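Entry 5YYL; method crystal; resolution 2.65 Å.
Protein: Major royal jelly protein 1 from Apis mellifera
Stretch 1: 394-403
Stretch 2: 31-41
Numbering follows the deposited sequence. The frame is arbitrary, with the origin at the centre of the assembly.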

# COMPACT_ATOMS: atom_id res chain seq x y z
N ASN A 394 -44.62 2.60 -23.67
CA ASN A 394 -44.01 3.79 -24.29
C ASN A 394 -42.49 3.67 -24.21
O ASN A 394 -41.88 4.07 -23.22
CB ASN A 394 -44.48 5.08 -23.59
CG ASN A 394 -43.86 6.35 -24.18
OD1 ASN A 394 -42.91 6.30 -24.98
ND2 ASN A 394 -44.39 7.50 -23.78
N PHE A 395 -41.88 3.16 -25.27
CA PHE A 395 -40.44 2.86 -25.29
C PHE A 395 -39.49 4.09 -25.36
O PHE A 395 -38.28 3.94 -25.35
CB PHE A 395 -40.13 1.84 -26.38
CG PHE A 395 -40.74 0.47 -26.13
CD1 PHE A 395 -40.14 -0.41 -25.23
CD2 PHE A 395 -41.91 0.07 -26.77
CE1 PHE A 395 -40.69 -1.66 -24.98
CE2 PHE A 395 -42.46 -1.18 -26.53
CZ PHE A 395 -41.85 -2.05 -25.64
N ASP A 396 -40.05 5.30 -25.42
CA ASP A 396 -39.31 6.53 -25.16
C ASP A 396 -39.17 6.82 -23.64
O ASP A 396 -38.56 7.83 -23.27
CB ASP A 396 -40.00 7.72 -25.85
N ASP A 397 -39.76 5.98 -22.79
CA ASP A 397 -39.62 6.06 -21.33
C ASP A 397 -38.84 4.86 -20.78
O ASP A 397 -38.64 3.85 -21.46
CB ASP A 397 -41.00 6.14 -20.67
CG ASP A 397 -41.74 7.42 -21.02
OD2 ASP A 397 -41.29 8.50 -20.59
N VAL A 398 -38.44 4.98 -19.51
CA VAL A 398 -37.73 3.93 -18.79
C VAL A 398 -38.77 2.94 -18.26
O VAL A 398 -39.73 3.34 -17.58
CB VAL A 398 -36.93 4.46 -17.59
CG1 VAL A 398 -36.05 3.34 -17.02
CG2 VAL A 398 -36.08 5.66 -17.98
N ASN A 399 -38.55 1.66 -18.55
CA ASN A 399 -39.54 0.62 -18.30
C ASN A 399 -39.10 -0.46 -17.33
O ASN A 399 -39.92 -0.94 -16.54
CB ASN A 399 -39.94 0.00 -19.63
CG ASN A 399 -40.60 1.00 -20.56
OD1 ASN A 399 -41.47 1.77 -20.14
ND2 ASN A 399 -40.17 1.01 -21.82
N PHE A 400 -37.83 -0.84 -17.39
CA PHE A 400 -37.31 -1.95 -16.63
C PHE A 400 -36.13 -1.46 -15.82
O PHE A 400 -35.21 -0.84 -16.35
CB PHE A 400 -36.89 -3.05 -17.60
CG PHE A 400 -37.91 -3.31 -18.68
CD1 PHE A 400 -39.05 -4.03 -18.41
CD2 PHE A 400 -37.73 -2.81 -19.96
CE1 PHE A 400 -40.00 -4.25 -19.39
CE2 PHE A 400 -38.68 -3.04 -20.96
CZ PHE A 400 -39.81 -3.77 -20.68
N ARG A 401 -36.14 -1.75 -14.51
CA ARG A 401 -35.15 -1.22 -13.57
C ARG A 401 -34.63 -2.30 -12.65
O ARG A 401 -35.40 -3.08 -12.14
CB ARG A 401 -35.80 -0.14 -12.72
CG ARG A 401 -36.37 1.03 -13.50
CD ARG A 401 -36.83 2.10 -12.54
NE ARG A 401 -37.16 3.35 -13.21
CZ ARG A 401 -38.26 3.56 -13.94
NH1 ARG A 401 -39.16 2.59 -14.14
NH2 ARG A 401 -38.44 4.75 -14.48
N ILE A 402 -33.32 -2.33 -12.44
CA ILE A 402 -32.74 -3.10 -11.34
C ILE A 402 -32.32 -2.09 -10.28
O ILE A 402 -31.38 -1.34 -10.49
CB ILE A 402 -31.54 -3.94 -11.78
CG1 ILE A 402 -31.99 -5.01 -12.79
CG2 ILE A 402 -30.86 -4.56 -10.56
CD1 ILE A 402 -30.85 -5.84 -13.38
N MET A 403 -33.04 -2.07 -9.17
CA MET A 403 -32.69 -1.22 -8.05
C MET A 403 -31.97 -2.06 -7.00
O MET A 403 -31.86 -3.28 -7.13
CB MET A 403 -33.92 -0.57 -7.47
CG MET A 403 -34.63 0.34 -8.45
SD MET A 403 -36.30 0.72 -7.89
CE MET A 403 -37.14 -0.47 -8.91
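Stretch 2 (31-41) LPILHEWKFFD

Strand 35-37 lies antiparallel beside strand 400-403, their directions 175° apart and their axes 4.9 Å apart at closest approach. The chain turns a corner at Leu 34, and the register slips by one residue between Ile 402 and Met 403, a beta bulge.

Backbone hydrogen bonds set this register. Ile 402 N donates to His 35 O (2.8 Å), while at the bulge Ile 402 O accepts from both Leu 34 N (2.8 Å) and His 35 N (3.3 Å). Trp 37 N reaches Phe 400 O at 2.9 Å; Trp 37 O in turn accepts from Phe 400 N (3.3 Å) and Asn 399 N (2.9 Å).

Beyond the strands, polar side chains extend the pairing. Asn 399 ND2 donates a hydrogen bond to Lys 38 O (2.7 Å), and the long, extended Lys 38 carries NZ to Asp 396 O (3.0 Å). Within the sheet, Arg 401 NE and Glu 36 OE2, oppositely charged and on the same face, form a long salt bridge of 3.8 Å.

Apolar side chains pack both faces. Trp 37 offers a large apolar ring edge, where CH2 meets the Ile 402 CD1 methyl (3.8 Å), and Phe 400 CD2 approaches Phe 40 CE2 (3.5 Å), the rings oblique at 46°. On the face that carries Arg 401 and Glu 36, unbranched Met 403 packs CG on Ile 33 CG1 (3.9 Å) while its end leads away.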

# COMPACT_ATOMS: atom_id res chain seq x y z
N LEU A 31 -35.36 3.43 -4.38
CA LEU A 31 -34.10 2.74 -4.18
C LEU A 31 -33.15 3.08 -5.32
O LEU A 31 -33.57 3.13 -6.47
CB LEU A 31 -34.35 1.25 -4.12
CG LEU A 31 -34.70 0.66 -2.77
CD1 LEU A 31 -35.68 1.50 -1.99
CD2 LEU A 31 -35.21 -0.76 -2.96
N PRO A 32 -31.86 3.30 -5.02
CA PRO A 32 -30.93 3.59 -6.10
C PRO A 32 -30.91 2.56 -7.24
O PRO A 32 -30.81 1.34 -7.03
CB PRO A 32 -29.56 3.61 -5.41
CG PRO A 32 -29.76 2.98 -4.11
CD PRO A 32 -31.17 3.28 -3.72
N ILE A 33 -30.99 3.08 -8.45
CA ILE A 33 -30.93 2.30 -9.66
C ILE A 33 -29.51 1.85 -9.93
O ILE A 33 -28.59 2.63 -9.84
CB ILE A 33 -31.51 3.11 -10.84
CG1 ILE A 33 -33.05 3.07 -10.76
CG2 ILE A 33 -31.02 2.54 -12.15
CD1 ILE A 33 -33.75 4.35 -11.19
N LEU A 34 -29.39 0.57 -10.26
CA LEU A 34 -28.16 -0.07 -10.67
C LEU A 34 -28.11 -0.16 -12.20
O LEU A 34 -27.05 0.03 -12.79
CB LEU A 34 -28.11 -1.46 -10.04
CG LEU A 34 -26.81 -2.24 -10.10
CD1 LEU A 34 -25.72 -1.57 -9.32
CD2 LEU A 34 -27.00 -3.66 -9.60
N HIS A 35 -29.24 -0.49 -12.83
CA HIS A 35 -29.36 -0.54 -14.29
C HIS A 35 -30.78 -0.19 -14.70
O HIS A 35 -31.74 -0.58 -14.03
CB HIS A 35 -29.04 -1.93 -14.84
CG HIS A 35 -27.63 -2.36 -14.59
ND1 HIS A 35 -26.54 -1.75 -15.18
CD2 HIS A 35 -27.13 -3.33 -13.79
CE1 HIS A 35 -25.44 -2.34 -14.76
NE2 HIS A 35 -25.76 -3.30 -13.91
N GLU A 36 -30.89 0.55 -15.79
CA GLU A 36 -32.17 0.96 -16.35
C GLU A 36 -32.23 0.55 -17.80
O GLU A 36 -31.20 0.40 -18.46
CB GLU A 36 -32.30 2.47 -16.29
CG GLU A 36 -33.10 2.96 -15.11
CD GLU A 36 -33.11 4.48 -15.01
OE1 GLU A 36 -32.32 5.15 -15.71
OE2 GLU A 36 -33.90 5.01 -14.19
N TRP A 37 -33.45 0.37 -18.28
CA TRP A 37 -33.69 0.13 -19.68
C TRP A 37 -34.95 0.82 -20.13
O TRP A 37 -35.94 0.88 -19.40
CB TRP A 37 -33.85 -1.34 -19.95
CG TRP A 37 -32.63 -2.16 -19.88
CD1 TRP A 37 -31.78 -2.47 -20.90
CD2 TRP A 37 -32.15 -2.86 -18.73
NE1 TRP A 37 -30.79 -3.31 -20.45
CE2 TRP A 37 -30.99 -3.57 -19.12
CE3 TRP A 37 -32.59 -2.96 -17.40
CZ2 TRP A 37 -30.27 -4.36 -18.24
CZ3 TRP A 37 -31.87 -3.75 -16.53
CH2 TRP A 37 -30.72 -4.44 -16.95
N LYS A 38 -34.88 1.35 -21.35
CA LYS A 38 -36.07 1.73 -22.10
C LYS A 38 -36.58 0.48 -22.80
O LYS A 38 -37.78 0.25 -22.87
CB LYS A 38 -35.75 2.83 -23.10
CG LYS A 38 -35.23 4.10 -22.45
CD LYS A 38 -35.11 5.26 -23.42
CE LYS A 38 -35.09 6.61 -22.71
NZ LYS A 38 -35.58 7.74 -23.55
N PHE A 39 -35.65 -0.33 -23.30
CA PHE A 39 -35.97 -1.61 -23.89
C PHE A 39 -34.71 -2.45 -23.96
O PHE A 39 -33.60 -1.91 -23.98
CB PHE A 39 -36.56 -1.46 -25.29
CG PHE A 39 -35.69 -0.64 -26.22
CD1 PHE A 39 -34.62 -1.24 -26.90
CD2 PHE A 39 -35.93 0.72 -26.40
CE1 PHE A 39 -33.80 -0.49 -27.73
CE2 PHE A 39 -35.12 1.47 -27.24
CZ PHE A 39 -34.06 0.87 -27.91
N PHE A 40 -34.88 -3.75 -24.04
CA PHE A 40 -33.74 -4.64 -24.07
C PHE A 40 -33.22 -4.79 -25.47
O PHE A 40 -33.96 -4.69 -26.44
CB PHE A 40 -34.09 -5.99 -23.44
CG PHE A 40 -34.21 -5.93 -21.96
CD1 PHE A 40 -33.09 -6.15 -21.16
CD2 PHE A 40 -35.42 -5.60 -21.36
CE1 PHE A 40 -33.19 -6.07 -19.79
CE2 PHE A 40 -35.52 -5.52 -19.98
CZ PHE A 40 -34.41 -5.75 -19.20
N ASP A 41 -31.91 -5.02 -25.55
CA ASP A 41 -31.18 -5.23 -26.78
C ASP A 41 -30.01 -6.14 -26.42
O ASP A 41 -29.68 -6.26 -25.25
CB ASP A 41 -30.70 -3.88 -27.33
CG ASP A 41 -30.20 -3.97 -28.76
OD1 ASP A 41 -30.10 -5.09 -29.32
OD2 ASP A 41 -29.90 -2.89 -29.34